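PDB 2C4X: endoglucanase from Clostridium thermocellum, which probably breaks down cellulose as a multidomain cellulosomal enzyme, represented here by its C-terminal PKD domain and CBM44 carbohydrate-binding module. Local coordinates for residues A[10-15]-A[73-78]; A[139-144]-A[240-245]; A[147-152]-A[232-237]. The protein carries 1 engineered substitution. All blocks are in the same frame, centred on the assembly; numbering follows the deposited sequence.

Contact 1 of 3, residues A[10-15]-A[73-78]; sequences PKAIFT and VKLIVT
The Phe14 ring meets Val73 at its edge and Leu75 obliquely. Val73 O lies close to the ring plane, 3.4 Å from Phe14 CZ, in line with the slightly positive charge of an aromatic rim facing a carbonyl oxygen. The same CZ also touches the Val73 CG1 methyl at 3.8 Å. Leu75 CB comes in at a slant, 3.6 Å from Phe14 CD1, and the two side chains slide past each other in opposite directions. Trp46 and Phe87, outside the two segments, each meet the ring edge-to-face. Phe14 CG sits between the backbone N and the carbonyl carbon (chi1 70°), and from there the CD1 and CZ side of the ring meets the strand at Leu75 and Val73.

Beyond the phenyl ring the meeting is aliphatic. Leu75 CD2 touches both the backbone, 3.6 Å from Ile13 O, and the Phe14 ring at CD1. Ala12 CB rests on Val77 CG2 at 3.8 Å. At the far end the pyrrolidine ring of Pro10 passes antiparallel to the Val77 side chain, its CB 3.8 Å from CG1, while Pro10 CG lies 3.5 Å from Val77 O. CG1 and CG2 of Val77 are thus divided between Pro10 and Ala12. Pro10 also leans on Asp36, a ligand of the calcium ion bound in this PKD domain.

No hydrogen bond joins 10-15 to 73-78, although they run roughly antiparallel; they meet through side chains, as layers of a beta-sandwich do. The backbone of 10-15 is tied elsewhere, Lys11 to Ile35 and Thr15 to Asn30. Segment 73-78 belongs to an inner strand of a four-stranded antiparallel sheet, flanked by strands 41-47 and 84-93. Segment 10-15 runs over the side of that strand bearing Val73, Leu75 and Val77, leading into strand 15-17.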
ATOM      1  N   PRO A  10      11.274 -20.172 -29.845  1.00 36.48           N
ATOM      2  CA  PRO A  10      11.305 -20.771 -28.518  1.00 36.82           C
ATOM      3  C   PRO A  10      10.192 -20.194 -27.635  1.00 37.86           C
ATOM      4  O   PRO A  10       9.580 -19.181 -27.992  1.00 37.95           O
ATOM      5  CB  PRO A  10      12.687 -20.386 -27.973  1.00 36.41           C
ATOM      6  CG  PRO A  10      13.118 -19.190 -28.781  1.00 36.76           C
ATOM      7  CD  PRO A  10      12.439 -19.304 -30.116  1.00 36.22           C
ATOM      8  N   LYS A  11       9.921 -20.835 -26.510  1.00 37.91           N
ATOM      9  CA  LYS A  11       8.939 -20.294 -25.568  1.00 38.87           C
ATOM     10  C   LYS A  11       9.645 -19.625 -24.394  1.00 38.48           C
ATOM     11  O   LYS A  11      10.533 -20.213 -23.779  1.00 38.55           O
ATOM     12  CB  LYS A  11       7.936 -21.368 -25.150  1.00 38.93           C
ATOM     13  CG  LYS A  11       7.054 -21.785 -26.359  1.00 40.74           C
ATOM     14  CD  LYS A  11       5.792 -22.582 -26.020  1.00 41.17           C
ATOM     15  CE  LYS A  11       4.671 -21.689 -25.431  1.00 46.68           C
ATOM     16  NZ  LYS A  11       4.342 -20.418 -26.193  1.00 47.55           N
ATOM     17  N   ALA A  12       9.277 -18.371 -24.148  1.00 37.66           N
ATOM     18  CA  ALA A  12       9.898 -17.535 -23.139  1.00 37.17           C
ATOM     19  C   ALA A  12       8.968 -17.402 -21.933  1.00 36.89           C
ATOM     20  O   ALA A  12       7.771 -17.100 -22.061  1.00 36.23           O
ATOM     21  CB  ALA A  12      10.224 -16.162 -23.712  1.00 37.27           C
ATOM     22  N   ILE A  13       9.519 -17.647 -20.756  1.00 36.40           N
ATOM     23  CA  ILE A  13       8.752 -17.510 -19.518  1.00 36.10           C
ATOM     24  C   ILE A  13       9.752 -17.375 -18.382  1.00 35.65           C
ATOM     25  O   ILE A  13      10.860 -17.913 -18.450  1.00 35.36           O
ATOM     26  CB  ILE A  13       7.808 -18.728 -19.261  1.00 36.40           C
ATOM     27  CG1 ILE A  13       6.807 -18.407 -18.133  1.00 36.78           C
ATOM     28  CG2 ILE A  13       8.628 -19.987 -18.956  1.00 37.14           C
ATOM     29  CD1 ILE A  13       5.631 -19.366 -18.012  1.00 36.30           C
ATOM     30  N   PHE A  14       9.366 -16.637 -17.351  1.00 35.16           N
ATOM     31  CA  PHE A  14      10.163 -16.596 -16.138  1.00 35.29           C
ATOM     32  C   PHE A  14       9.316 -16.373 -14.910  1.00 34.85           C
ATOM     33  O   PHE A  14       8.186 -15.891 -15.006  1.00 34.58           O
ATOM     34  CB  PHE A  14      11.288 -15.546 -16.237  1.00 34.85           C
ATOM     35  CG  PHE A  14      10.806 -14.116 -16.221  1.00 34.70           C
ATOM     36  CD1 PHE A  14      10.525 -13.446 -17.413  1.00 34.13           C
ATOM     37  CD2 PHE A  14      10.660 -13.432 -15.016  1.00 33.81           C
ATOM     38  CE1 PHE A  14      10.091 -12.112 -17.401  1.00 33.77           C
ATOM     39  CE2 PHE A  14      10.220 -12.107 -14.992  1.00 33.96           C
ATOM     40  CZ  PHE A  14       9.937 -11.447 -16.182  1.00 33.56           C
ATOM     41  N   THR A  15       9.877 -16.761 -13.762  1.00 34.75           N
ATOM     42  CA  THR A  15       9.357 -16.401 -12.451  1.00 34.84           C
ATOM     43  C   THR A  15      10.484 -15.680 -11.690  1.00 35.11           C
ATOM     44  O   THR A  15      11.634 -15.652 -12.147  1.00 34.83           O
ATOM     45  CB  THR A  15       8.894 -17.640 -11.645  1.00 34.74           C
ATOM     46  OG1 THR A  15      10.007 -18.517 -11.437  1.00 35.81           O
ATOM     47  CG2 THR A  15       7.787 -18.399 -12.377  1.00 35.06           C
ATOM     48  N   VAL A  73       9.699  -6.132 -16.327  1.00 35.78           N
ATOM     49  CA  VAL A  73      10.867  -6.942 -16.660  1.00 35.07           C
ATOM     50  C   VAL A  73      10.519  -7.731 -17.908  1.00 35.25           C
ATOM     51  O   VAL A  73       9.552  -8.496 -17.909  1.00 34.98           O
ATOM     52  CB  VAL A  73      11.281  -7.877 -15.492  1.00 35.49           C
ATOM     53  CG1 VAL A  73      12.523  -8.740 -15.872  1.00 33.66           C
ATOM     54  CG2 VAL A  73      11.544  -7.046 -14.233  1.00 34.31           C
ATOM     55  N   LYS A  74      11.273  -7.487 -18.983  1.00 34.59           N
ATOM     56  CA  LYS A  74      11.074  -8.180 -20.239  1.00 34.41           C
ATOM     57  C   LYS A  74      12.202  -9.171 -20.482  1.00 34.30           C
ATOM     58  O   LYS A  74      13.380  -8.808 -20.443  1.00 34.48           O
ATOM     59  CB  LYS A  74      10.985  -7.189 -21.411  1.00 34.12           C
ATOM     60  CG  LYS A  74      10.812  -7.868 -22.775  1.00 34.55           C
ATOM     61  CD  LYS A  74      10.679  -6.824 -23.865  1.00 35.18           C
ATOM     62  CE  LYS A  74      10.185  -7.427 -25.162  1.00 40.09           C
ATOM     63  NZ  LYS A  74      10.287  -6.437 -26.297  1.00 38.91           N
ATOM     64  N   LEU A  75      11.830 -10.426 -20.736  1.00 33.92           N
ATOM     65  CA  LEU A  75      12.790 -11.439 -21.130  1.00 34.00           C
ATOM     66  C   LEU A  75      12.611 -11.751 -22.598  1.00 34.37           C
ATOM     67  O   LEU A  75      11.495 -12.009 -23.047  1.00 34.04           O
ATOM     68  CB  LEU A  75      12.578 -12.729 -20.327  1.00 33.61           C
ATOM     69  CG  LEU A  75      13.253 -14.012 -20.844  1.00 34.06           C
ATOM     70  CD1 LEU A  75      14.779 -13.946 -20.636  1.00 33.35           C
ATOM     71  CD2 LEU A  75      12.650 -15.249 -20.152  1.00 33.26           C
ATOM     72  N   ILE A  76      13.717 -11.752 -23.336  1.00 34.79           N
ATOM     73  CA  ILE A  76      13.741 -12.292 -24.682  1.00 34.62           C
ATOM     74  C   ILE A  76      14.652 -13.525 -24.720  1.00 35.04           C
ATOM     75  O   ILE A  76      15.810 -13.490 -24.291  1.00 34.36           O
ATOM     76  CB  ILE A  76      14.191 -11.245 -25.724  1.00 35.07           C
ATOM     77  CG1 ILE A  76      13.218 -10.060 -25.752  1.00 34.42           C
ATOM     78  CG2 ILE A  76      14.284 -11.868 -27.132  1.00 34.04           C
ATOM     79  CD1 ILE A  76      13.742  -8.832 -26.507  1.00 35.41           C
ATOM     80  N   VAL A  77      14.104 -14.607 -25.255  1.00 35.06           N
ATOM     81  CA  VAL A  77      14.799 -15.869 -25.395  1.00 35.34           C
ATOM     82  C   VAL A  77      15.042 -16.108 -26.882  1.00 35.44           C
ATOM     83  O   VAL A  77      14.120 -15.983 -27.697  1.00 35.44           O
ATOM     84  CB  VAL A  77      13.935 -17.004 -24.768  1.00 35.76           C
ATOM     85  CG1 VAL A  77      14.402 -18.361 -25.198  1.00 37.56           C
ATOM     86  CG2 VAL A  77      13.940 -16.903 -23.252  1.00 35.01           C
ATOM     87  N   THR A  78      16.282 -16.446 -27.240  1.00 34.81           N
ATOM     88  CA  THR A  78      16.646 -16.636 -28.632  1.00 34.96           C
ATOM     89  C   THR A  78      17.207 -18.033 -28.815  1.00 34.72           C
ATOM     90  O   THR A  78      18.047 -18.473 -28.029  1.00 34.38           O
ATOM     91  CB  THR A  78      17.670 -15.562 -29.092  1.00 35.16           C
ATOM     92  OG1 THR A  78      17.153 -14.265 -28.769  1.00 36.68           O
ATOM     93  CG2 THR A  78      17.966 -15.639 -30.593  1.00 34.26           C
TER

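Contact 2 of 3, residues A[139-144]-A[240-245]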
ATOM      1  N   LYS A 139      -0.162   6.401  17.498  1.00 39.62           N
ATOM      2  CA  LYS A 139      -0.714   5.524  18.509  1.00 39.34           C
ATOM      3  C   LYS A 139      -1.945   6.223  19.063  1.00 39.48           C
ATOM      4  O   LYS A 139      -1.845   7.293  19.667  1.00 39.65           O
ATOM      5  CB  LYS A 139       0.319   5.261  19.607  1.00 39.34           C
ATOM      6  CG  LYS A 139      -0.161   4.392  20.751  1.00 39.21           C
ATOM      7  CD  LYS A 139       0.917   4.292  21.824  1.00 38.18           C
ATOM      8  CE  LYS A 139       0.382   3.645  23.081  1.00 37.94           C
ATOM      9  NZ  LYS A 139       1.453   3.411  24.098  1.00 36.50           N
ATOM     10  N   TRP A 140      -3.100   5.615  18.835  1.00 39.00           N
ATOM     11  CA  TRP A 140      -4.386   6.235  19.130  1.00 39.35           C
ATOM     12  C   TRP A 140      -5.089   5.429  20.210  1.00 39.24           C
ATOM     13  O   TRP A 140      -5.523   4.302  19.972  1.00 39.48           O
ATOM     14  CB  TRP A 140      -5.215   6.311  17.840  1.00 38.77           C
ATOM     15  CG  TRP A 140      -6.637   6.854  17.945  1.00 38.61           C
ATOM     16  CD1 TRP A 140      -7.116   7.796  18.821  1.00 38.24           C
ATOM     17  CD2 TRP A 140      -7.739   6.503  17.091  1.00 38.24           C
ATOM     18  NE1 TRP A 140      -8.458   8.032  18.573  1.00 38.44           N
ATOM     19  CE2 TRP A 140      -8.863   7.252  17.519  1.00 38.74           C
ATOM     20  CE3 TRP A 140      -7.885   5.620  16.007  1.00 39.71           C
ATOM     21  CZ2 TRP A 140     -10.124   7.141  16.900  1.00 38.85           C
ATOM     22  CZ3 TRP A 140      -9.141   5.512  15.386  1.00 38.90           C
ATOM     23  CH2 TRP A 140     -10.242   6.271  15.835  1.00 38.39           C
ATOM     24  N   THR A 141      -5.175   6.006  21.403  1.00 39.50           N
ATOM     25  CA  THR A 141      -5.779   5.318  22.544  1.00 39.64           C
ATOM     26  C   THR A 141      -7.157   5.892  22.845  1.00 39.32           C
ATOM     27  O   THR A 141      -7.299   7.085  23.103  1.00 38.67           O
ATOM     28  CB  THR A 141      -4.872   5.378  23.803  1.00 39.58           C
ATOM     29  OG1 THR A 141      -3.555   4.914  23.470  1.00 40.67           O
ATOM     30  CG2 THR A 141      -5.438   4.515  24.933  1.00 40.16           C
ATOM     31  N   VAL A 142      -8.163   5.021  22.799  1.00 39.64           N
ATOM     32  CA  VAL A 142      -9.556   5.409  23.006  1.00 39.75           C
ATOM     33  C   VAL A 142     -10.105   4.807  24.295  1.00 40.30           C
ATOM     34  O   VAL A 142      -9.971   3.603  24.541  1.00 40.12           O
ATOM     35  CB  VAL A 142     -10.453   4.972  21.815  1.00 39.82           C
ATOM     36  CG1 VAL A 142     -11.921   5.380  22.048  1.00 39.57           C
ATOM     37  CG2 VAL A 142      -9.928   5.541  20.501  1.00 39.57           C
ATOM     38  N   THR A 143     -10.714   5.662  25.111  1.00 41.04           N
ATOM     39  CA  THR A 143     -11.436   5.239  26.301  1.00 41.87           C
ATOM     40  C   THR A 143     -12.921   5.498  26.056  1.00 42.57           C
ATOM     41  O   THR A 143     -13.366   6.654  26.029  1.00 42.35           O
ATOM     42  CB  THR A 143     -10.947   5.998  27.551  1.00 41.92           C
ATOM     43  OG1 THR A 143      -9.517   5.948  27.600  1.00 41.82           O
ATOM     44  CG2 THR A 143     -11.521   5.385  28.834  1.00 41.89           C
ATOM     45  N   SER A 144     -13.677   4.428  25.830  1.00 43.25           N
ATOM     46  CA  SER A 144     -15.104   4.576  25.603  1.00 44.39           C
ATOM     47  C   SER A 144     -15.899   4.337  26.874  1.00 44.73           C
ATOM     48  O   SER A 144     -15.522   3.515  27.716  1.00 44.86           O
ATOM     49  CB  SER A 144     -15.603   3.698  24.453  1.00 44.37           C
ATOM     50  OG  SER A 144     -15.538   2.326  24.765  1.00 45.44           O
ATOM     51  N   GLU A 240     -18.071   0.006  27.490  1.00 47.96           N
ATOM     52  CA  GLU A 240     -16.953   0.610  28.213  1.00 48.38           C
ATOM     53  C   GLU A 240     -15.660  -0.147  27.923  1.00 47.97           C
ATOM     54  O   GLU A 240     -15.682  -1.357  27.674  1.00 48.08           O
ATOM     55  CB  GLU A 240     -17.214   0.578  29.718  1.00 48.39           C
ATOM     56  CG  GLU A 240     -18.020   1.741  30.264  1.00 49.18           C
ATOM     57  CD  GLU A 240     -18.275   1.616  31.761  1.00 49.79           C
ATOM     58  OE1 GLU A 240     -17.311   1.343  32.517  1.00 51.10           O
ATOM     59  OE2 GLU A 240     -19.444   1.788  32.183  1.00 51.76           O
ATOM     60  N   GLY A 241     -14.538   0.567  27.961  1.00 47.61           N
ATOM     61  CA  GLY A 241     -13.228  -0.051  27.782  1.00 47.04           C
ATOM     62  C   GLY A 241     -12.195   0.862  27.155  1.00 46.81           C
ATOM     63  O   GLY A 241     -12.536   1.865  26.523  1.00 46.90           O
ATOM     64  N   GLU A 242     -10.928   0.504  27.334  1.00 46.18           N
ATOM     65  CA  GLU A 242      -9.814   1.231  26.743  1.00 46.15           C
ATOM     66  C   GLU A 242      -9.079   0.333  25.750  1.00 45.32           C
ATOM     67  O   GLU A 242      -8.818  -0.842  26.036  1.00 45.05           O
ATOM     68  CB  GLU A 242      -8.860   1.728  27.831  1.00 46.11           C
ATOM     69  CG  GLU A 242      -7.786   2.705  27.341  1.00 47.07           C
ATOM     70  CD  GLU A 242      -6.860   3.175  28.466  1.00 47.71           C
ATOM     71  OE1 GLU A 242      -6.814   2.516  29.531  1.00 49.76           O
ATOM     72  OE2 GLU A 242      -6.176   4.208  28.287  1.00 49.87           O
ATOM     73  N   PHE A 243      -8.771   0.887  24.579  1.00 44.34           N
ATOM     74  CA  PHE A 243      -8.088   0.155  23.513  1.00 43.64           C
ATOM     75  C   PHE A 243      -7.168   1.068  22.698  1.00 43.39           C
ATOM     76  O   PHE A 243      -7.372   2.289  22.642  1.00 43.62           O
ATOM     77  CB  PHE A 243      -9.097  -0.571  22.604  1.00 43.51           C
ATOM     78  CG  PHE A 243     -10.116   0.340  21.953  1.00 43.53           C
ATOM     79  CD1 PHE A 243     -11.294   0.683  22.617  1.00 43.75           C
ATOM     80  CD2 PHE A 243      -9.905   0.837  20.674  1.00 43.23           C
ATOM     81  CE1 PHE A 243     -12.237   1.519  22.021  1.00 43.38           C
ATOM     82  CE2 PHE A 243     -10.837   1.675  20.072  1.00 44.12           C
ATOM     83  CZ  PHE A 243     -12.012   2.013  20.747  1.00 43.58           C
ATOM     84  N   THR A 244      -6.162   0.473  22.062  1.00 42.54           N
ATOM     85  CA  THR A 244      -5.180   1.245  21.311  1.00 42.03           C
ATOM     86  C   THR A 244      -5.069   0.787  19.867  1.00 41.43           C
ATOM     87  O   THR A 244      -4.795  -0.382  19.578  1.00 41.08           O
ATOM     88  CB  THR A 244      -3.791   1.260  22.014  1.00 42.21           C
ATOM     89  OG1 THR A 244      -3.918   1.931  23.272  1.00 42.10           O
ATOM     90  CG2 THR A 244      -2.762   2.006  21.172  1.00 41.73           C
ATOM     91  N   ILE A 245      -5.301   1.737  18.967  1.00 41.04           N
ATOM     92  CA  ILE A 245      -5.189   1.513  17.531  1.00 40.63           C
ATOM     93  C   ILE A 245      -3.929   2.209  17.033  1.00 40.29           C
ATOM     94  O   ILE A 245      -3.580   3.284  17.512  1.00 40.26           O
ATOM     95  CB  ILE A 245      -6.460   2.022  16.807  1.00 40.76           C
ATOM     96  CG1 ILE A 245      -7.615   1.038  17.037  1.00 41.00           C
ATOM     97  CG2 ILE A 245      -6.214   2.239  15.312  1.00 40.04           C
ATOM     98  CD1 ILE A 245      -8.978   1.657  16.925  1.00 42.34           C
TER
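Val142 and Phe243 are a hydrogen-bonded pair between antiparallel strands of the CBM44 beta-sandwich, and their side chains lie side by side, pointing the same way. Val142 CB stands over one face of the phenyl ring, offset toward its rim, in a CH-pi contact 3.9 Å from the ring centroid. Ile245 CD1 comes to the edge of this ring, in its plane.

The Trp140 and Ile245 side chains likewise lie side by side and point the same way: Ile245 CG2 approaches Trp140 CE3 obliquely at 3.8 Å, while Val142 CG2 lies over one face of the indole. These apolar groups all face the second sheet, where Val235 touches both Trp140 and Ile245. Ser144, on the same side as Phe243, bonds through OG to Asp239 O.

Thr141, Thr143, Glu242 and Thr244 make the other face polar. Lys139 crosses Thr244, bringing its CG 3.6 Å from CG2, and extends to a salt bridge with Glu129. Backbone bonds link Trp140 with Ile245, Val142 with Phe243 and Ser144 with Gly241. Between the first two of these pairs, the obliquely crossing side chains of Thr141 and Thr244 share a hydrogen bond, OG1 to OG1, at 3.0 Å.

Contact 3 of 3, residues A[147-152]-A[232-237]; sequences EGTAEL and GIQVQT. With EDO (1,2-ethanediol), chain F.
Ala150 and Val235 exchange two backbone hydrogen bonds, and the one from Val235 N to Ala150 O (2.9 Å) is almost straight, with 171° at the hydrogen. Leu152 pairs with Ile233 in the same way, and Gly148 with Thr237. The last pair is the more distorted: each donor stands well above the plane of the carbonyl it meets, and Gly148 N reaches Thr237 O at 3.1 Å. Thr237 OG1 has its own bond to Gly146 O, in the turn leading into the strand.

Among the side chains, Gln234 and Glu151 lie side by side and point the same way, their amide and carboxylate planes turned 65° apart. Gln234 NE2 gives Glu151 OE2 a weak hydrogen bond of 3.4 Å. A second weak one, 3.1 Å long, runs from Gln234 NE2 to EDO O2, the EDO being a 1,2-ethanediol probably from the crystallisation liquor. The other ends are held from neighbouring strands: Gln234 OE1 by Gln182 NE2, Glu151 OE1 by Ser116 OG. The bond from Gln182 is consistent with NE2 being the end turned to Glu151. Gln234 CG is anti to the backbone N (chi1 -171°), and the chain then runs extended across Thr149, whose CG2 methyl sits tightly at 3.3 Å from Gln234 CG.

Packing on the opposite side is largely apolar. Ala150 lies against Val142, Leu152 against Val124 and Val247, Ile233 against Val247, and Val235 against Ile178 and Ile181 of strand 178-187. At the end of the pairing Leu152 O is 3.0 Å from the CA of Gly232, which has no side chain to interfere.

One hydrophobic and one polar side on an antiparallel pair is the pattern of a beta-sandwich sheet, here that of the CBM44 module, with strands 148-155 and 229-238 adjacent inside it.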
ATOM      1  N   GLU A 147     -21.834   3.090  24.263  1.00 45.99           N
ATOM      2  CA  GLU A 147     -22.141   3.276  22.845  1.00 46.17           C
ATOM      3  C   GLU A 147     -21.793   4.693  22.403  1.00 45.41           C
ATOM      4  O   GLU A 147     -22.389   5.674  22.846  1.00 45.13           O
ATOM      5  CB  GLU A 147     -23.606   2.952  22.541  1.00 46.17           C
ATOM      6  CG  GLU A 147     -23.959   1.465  22.697  1.00 47.60           C
ATOM      7  CD  GLU A 147     -25.459   1.203  22.680  1.00 47.87           C
ATOM      8  OE1 GLU A 147     -26.189   1.922  21.959  1.00 50.89           O
ATOM      9  OE2 GLU A 147     -25.910   0.276  23.390  1.00 50.35           O
ATOM     10  N   GLY A 148     -20.800   4.790  21.535  1.00 45.09           N
ATOM     11  CA  GLY A 148     -20.379   6.076  21.028  1.00 44.11           C
ATOM     12  C   GLY A 148     -19.480   5.951  19.821  1.00 43.44           C
ATOM     13  O   GLY A 148     -19.397   4.897  19.181  1.00 43.33           O
ATOM     14  N   THR A 149     -18.794   7.047  19.533  1.00 42.26           N
ATOM     15  CA  THR A 149     -17.991   7.180  18.343  1.00 41.39           C
ATOM     16  C   THR A 149     -16.711   7.928  18.719  1.00 40.10           C
ATOM     17  O   THR A 149     -16.746   8.816  19.561  1.00 39.48           O
ATOM     18  CB  THR A 149     -18.769   7.964  17.250  1.00 41.48           C
ATOM     19  OG1 THR A 149     -20.086   7.420  17.105  1.00 44.64           O
ATOM     20  CG2 THR A 149     -18.101   7.826  15.949  1.00 42.96           C
ATOM     21  N   ALA A 150     -15.590   7.551  18.109  1.00 38.87           N
ATOM     22  CA  ALA A 150     -14.337   8.285  18.267  1.00 38.31           C
ATOM     23  C   ALA A 150     -13.698   8.490  16.905  1.00 38.03           C
ATOM     24  O   ALA A 150     -13.771   7.605  16.055  1.00 37.89           O
ATOM     25  CB  ALA A 150     -13.383   7.544  19.229  1.00 37.66           C
ATOM     26  N   GLU A 151     -13.100   9.664  16.690  1.00 38.09           N
ATOM     27  CA  GLU A 151     -12.429   9.979  15.420  1.00 38.46           C
ATOM     28  C   GLU A 151     -10.967  10.332  15.620  1.00 37.93           C
ATOM     29  O   GLU A 151     -10.606  10.960  16.610  1.00 38.08           O
ATOM     30  CB  GLU A 151     -13.100  11.157  14.688  1.00 38.26           C
ATOM     31  CG  GLU A 151     -14.531  10.936  14.286  1.00 41.36           C
ATOM     32  CD  GLU A 151     -15.510  11.218  15.427  1.00 43.96           C
ATOM     33  OE1 GLU A 151     -15.264  12.136  16.239  1.00 45.51           O
ATOM     34  OE2 GLU A 151     -16.526  10.516  15.509  1.00 46.69           O
ATOM     35  N   LEU A 152     -10.142   9.919  14.661  1.00 38.04           N
ATOM     36  CA  LEU A 152      -8.796  10.434  14.492  1.00 37.98           C
ATOM     37  C   LEU A 152      -8.825  11.121  13.131  1.00 38.50           C
ATOM     38  O   LEU A 152      -9.003  10.455  12.109  1.00 38.92           O
ATOM     39  CB  LEU A 152      -7.770   9.287  14.513  1.00 37.81           C
ATOM     40  CG  LEU A 152      -6.309   9.674  14.269  1.00 38.21           C
ATOM     41  CD1 LEU A 152      -5.836  10.682  15.305  1.00 37.74           C
ATOM     42  CD2 LEU A 152      -5.406   8.442  14.233  1.00 37.78           C
ATOM     43  N   GLY A 232     -10.188  10.991   7.956  1.00 41.30           N
ATOM     44  CA  GLY A 232      -9.829  10.356   9.214  1.00 40.85           C
ATOM     45  C   GLY A 232     -10.217   8.903   9.335  1.00 40.43           C
ATOM     46  O   GLY A 232     -10.526   8.240   8.351  1.00 40.44           O
ATOM     47  N   ILE A 233     -10.164   8.410  10.564  1.00 39.91           N
ATOM     48  CA  ILE A 233     -10.658   7.093  10.886  1.00 39.60           C
ATOM     49  C   ILE A 233     -11.668   7.240  12.015  1.00 40.10           C
ATOM     50  O   ILE A 233     -11.413   7.934  13.008  1.00 39.70           O
ATOM     51  CB  ILE A 233      -9.511   6.125  11.274  1.00 39.92           C
ATOM     52  CG1 ILE A 233      -8.507   6.012  10.124  1.00 38.95           C
ATOM     53  CG2 ILE A 233     -10.071   4.743  11.642  1.00 39.25           C
ATOM     54  CD1 ILE A 233      -7.143   5.592  10.566  1.00 40.62           C
ATOM     55  N   GLN A 234     -12.821   6.608  11.830  1.00 40.06           N
ATOM     56  CA  GLN A 234     -13.870   6.592  12.836  1.00 40.95           C
ATOM     57  C   GLN A 234     -14.024   5.180  13.405  1.00 40.96           C
ATOM     58  O   GLN A 234     -14.005   4.192  12.662  1.00 40.51           O
ATOM     59  CB  GLN A 234     -15.197   7.060  12.241  1.00 40.31           C
ATOM     60  CG  GLN A 234     -16.289   7.281  13.272  1.00 41.71           C
ATOM     61  CD  GLN A 234     -17.605   7.719  12.663  1.00 43.33           C
ATOM     62  OE1 GLN A 234     -18.320   6.921  12.067  1.00 47.22           O
ATOM     63  NE2 GLN A 234     -17.943   8.992  12.840  1.00 47.90           N
ATOM     64  N   VAL A 235     -14.178   5.103  14.725  1.00 41.19           N
ATOM     65  CA  VAL A 235     -14.495   3.850  15.409  1.00 41.85           C
ATOM     66  C   VAL A 235     -15.852   3.966  16.106  1.00 41.73           C
ATOM     67  O   VAL A 235     -16.134   4.971  16.752  1.00 41.06           O
ATOM     68  CB  VAL A 235     -13.397   3.470  16.435  1.00 41.83           C
ATOM     69  CG1 VAL A 235     -13.794   2.254  17.216  1.00 42.65           C
ATOM     70  CG2 VAL A 235     -12.114   3.175  15.724  1.00 43.22           C
ATOM     71  N   GLN A 236     -16.693   2.943  15.950  1.00 42.25           N
ATOM     72  CA  GLN A 236     -17.941   2.854  16.700  1.00 42.59           C
ATOM     73  C   GLN A 236     -17.718   1.963  17.916  1.00 43.23           C
ATOM     74  O   GLN A 236     -17.309   0.808  17.785  1.00 43.20           O
ATOM     75  CB  GLN A 236     -19.087   2.312  15.828  1.00 42.91           C
ATOM     76  CG  GLN A 236     -20.462   2.330  16.508  0.50 42.26           C
ATOM     77  CD  GLN A 236     -21.457   1.349  15.894  0.50 42.46           C
ATOM     78  OE1 GLN A 236     -21.393   1.030  14.705  0.50 42.55           O
ATOM     79  NE2 GLN A 236     -22.390   0.872  16.711  0.50 40.77           N
ATOM     80  N   THR A 237     -17.980   2.507  19.099  1.00 43.78           N
ATOM     81  CA  THR A 237     -17.805   1.766  20.340  1.00 44.62           C
ATOM     82  C   THR A 237     -19.156   1.263  20.852  1.00 44.94           C
ATOM     83  O   THR A 237     -20.185   1.921  20.659  1.00 44.77           O
ATOM     84  CB  THR A 237     -17.090   2.606  21.417  1.00 44.75           C
ATOM     85  OG1 THR A 237     -17.888   3.751  21.748  1.00 45.70           O
ATOM     86  CG2 THR A 237     -15.707   3.068  20.911  1.00 45.03           C
TER
HETATM   87  C1  EDO F1256     -17.403  12.767  12.737  1.00 79.43           C
HETATM   88  O1  EDO F1256     -16.137  13.327  12.378  1.00 79.53           O
HETATM   89  C2  EDO F1256     -18.216  12.485  11.482  1.00 79.83           C
HETATM   90  O2  EDO F1256     -19.290  11.592  11.805  1.00 80.59           O

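How the contacts relate
Contact 1 belongs to the PKD domain and contacts 2 and 3 to CBM44, on opposite sides of the chain's centre; the centre of contact 1 lies about 53 Å from that of contact 2 and about 51 Å from that of contact 3. Contacts 2 and 3 have centres about 10 Å apart and occupy facing sheets. Strands 137-145 and 148-155 are consecutive, as are 229-238 and 241-251, so each chain passage turns from one sheet to the other. Trp140 CH2 bridges the layers, 3.5 Å from Ile233 O. One calcium ion lies about 5 Å from the Pro10 side chain; a second, bound by Asp99, Asn104, Glu106, Lys133, Arg136 and Asp248, is about 12 Å from the Lys139 side chain.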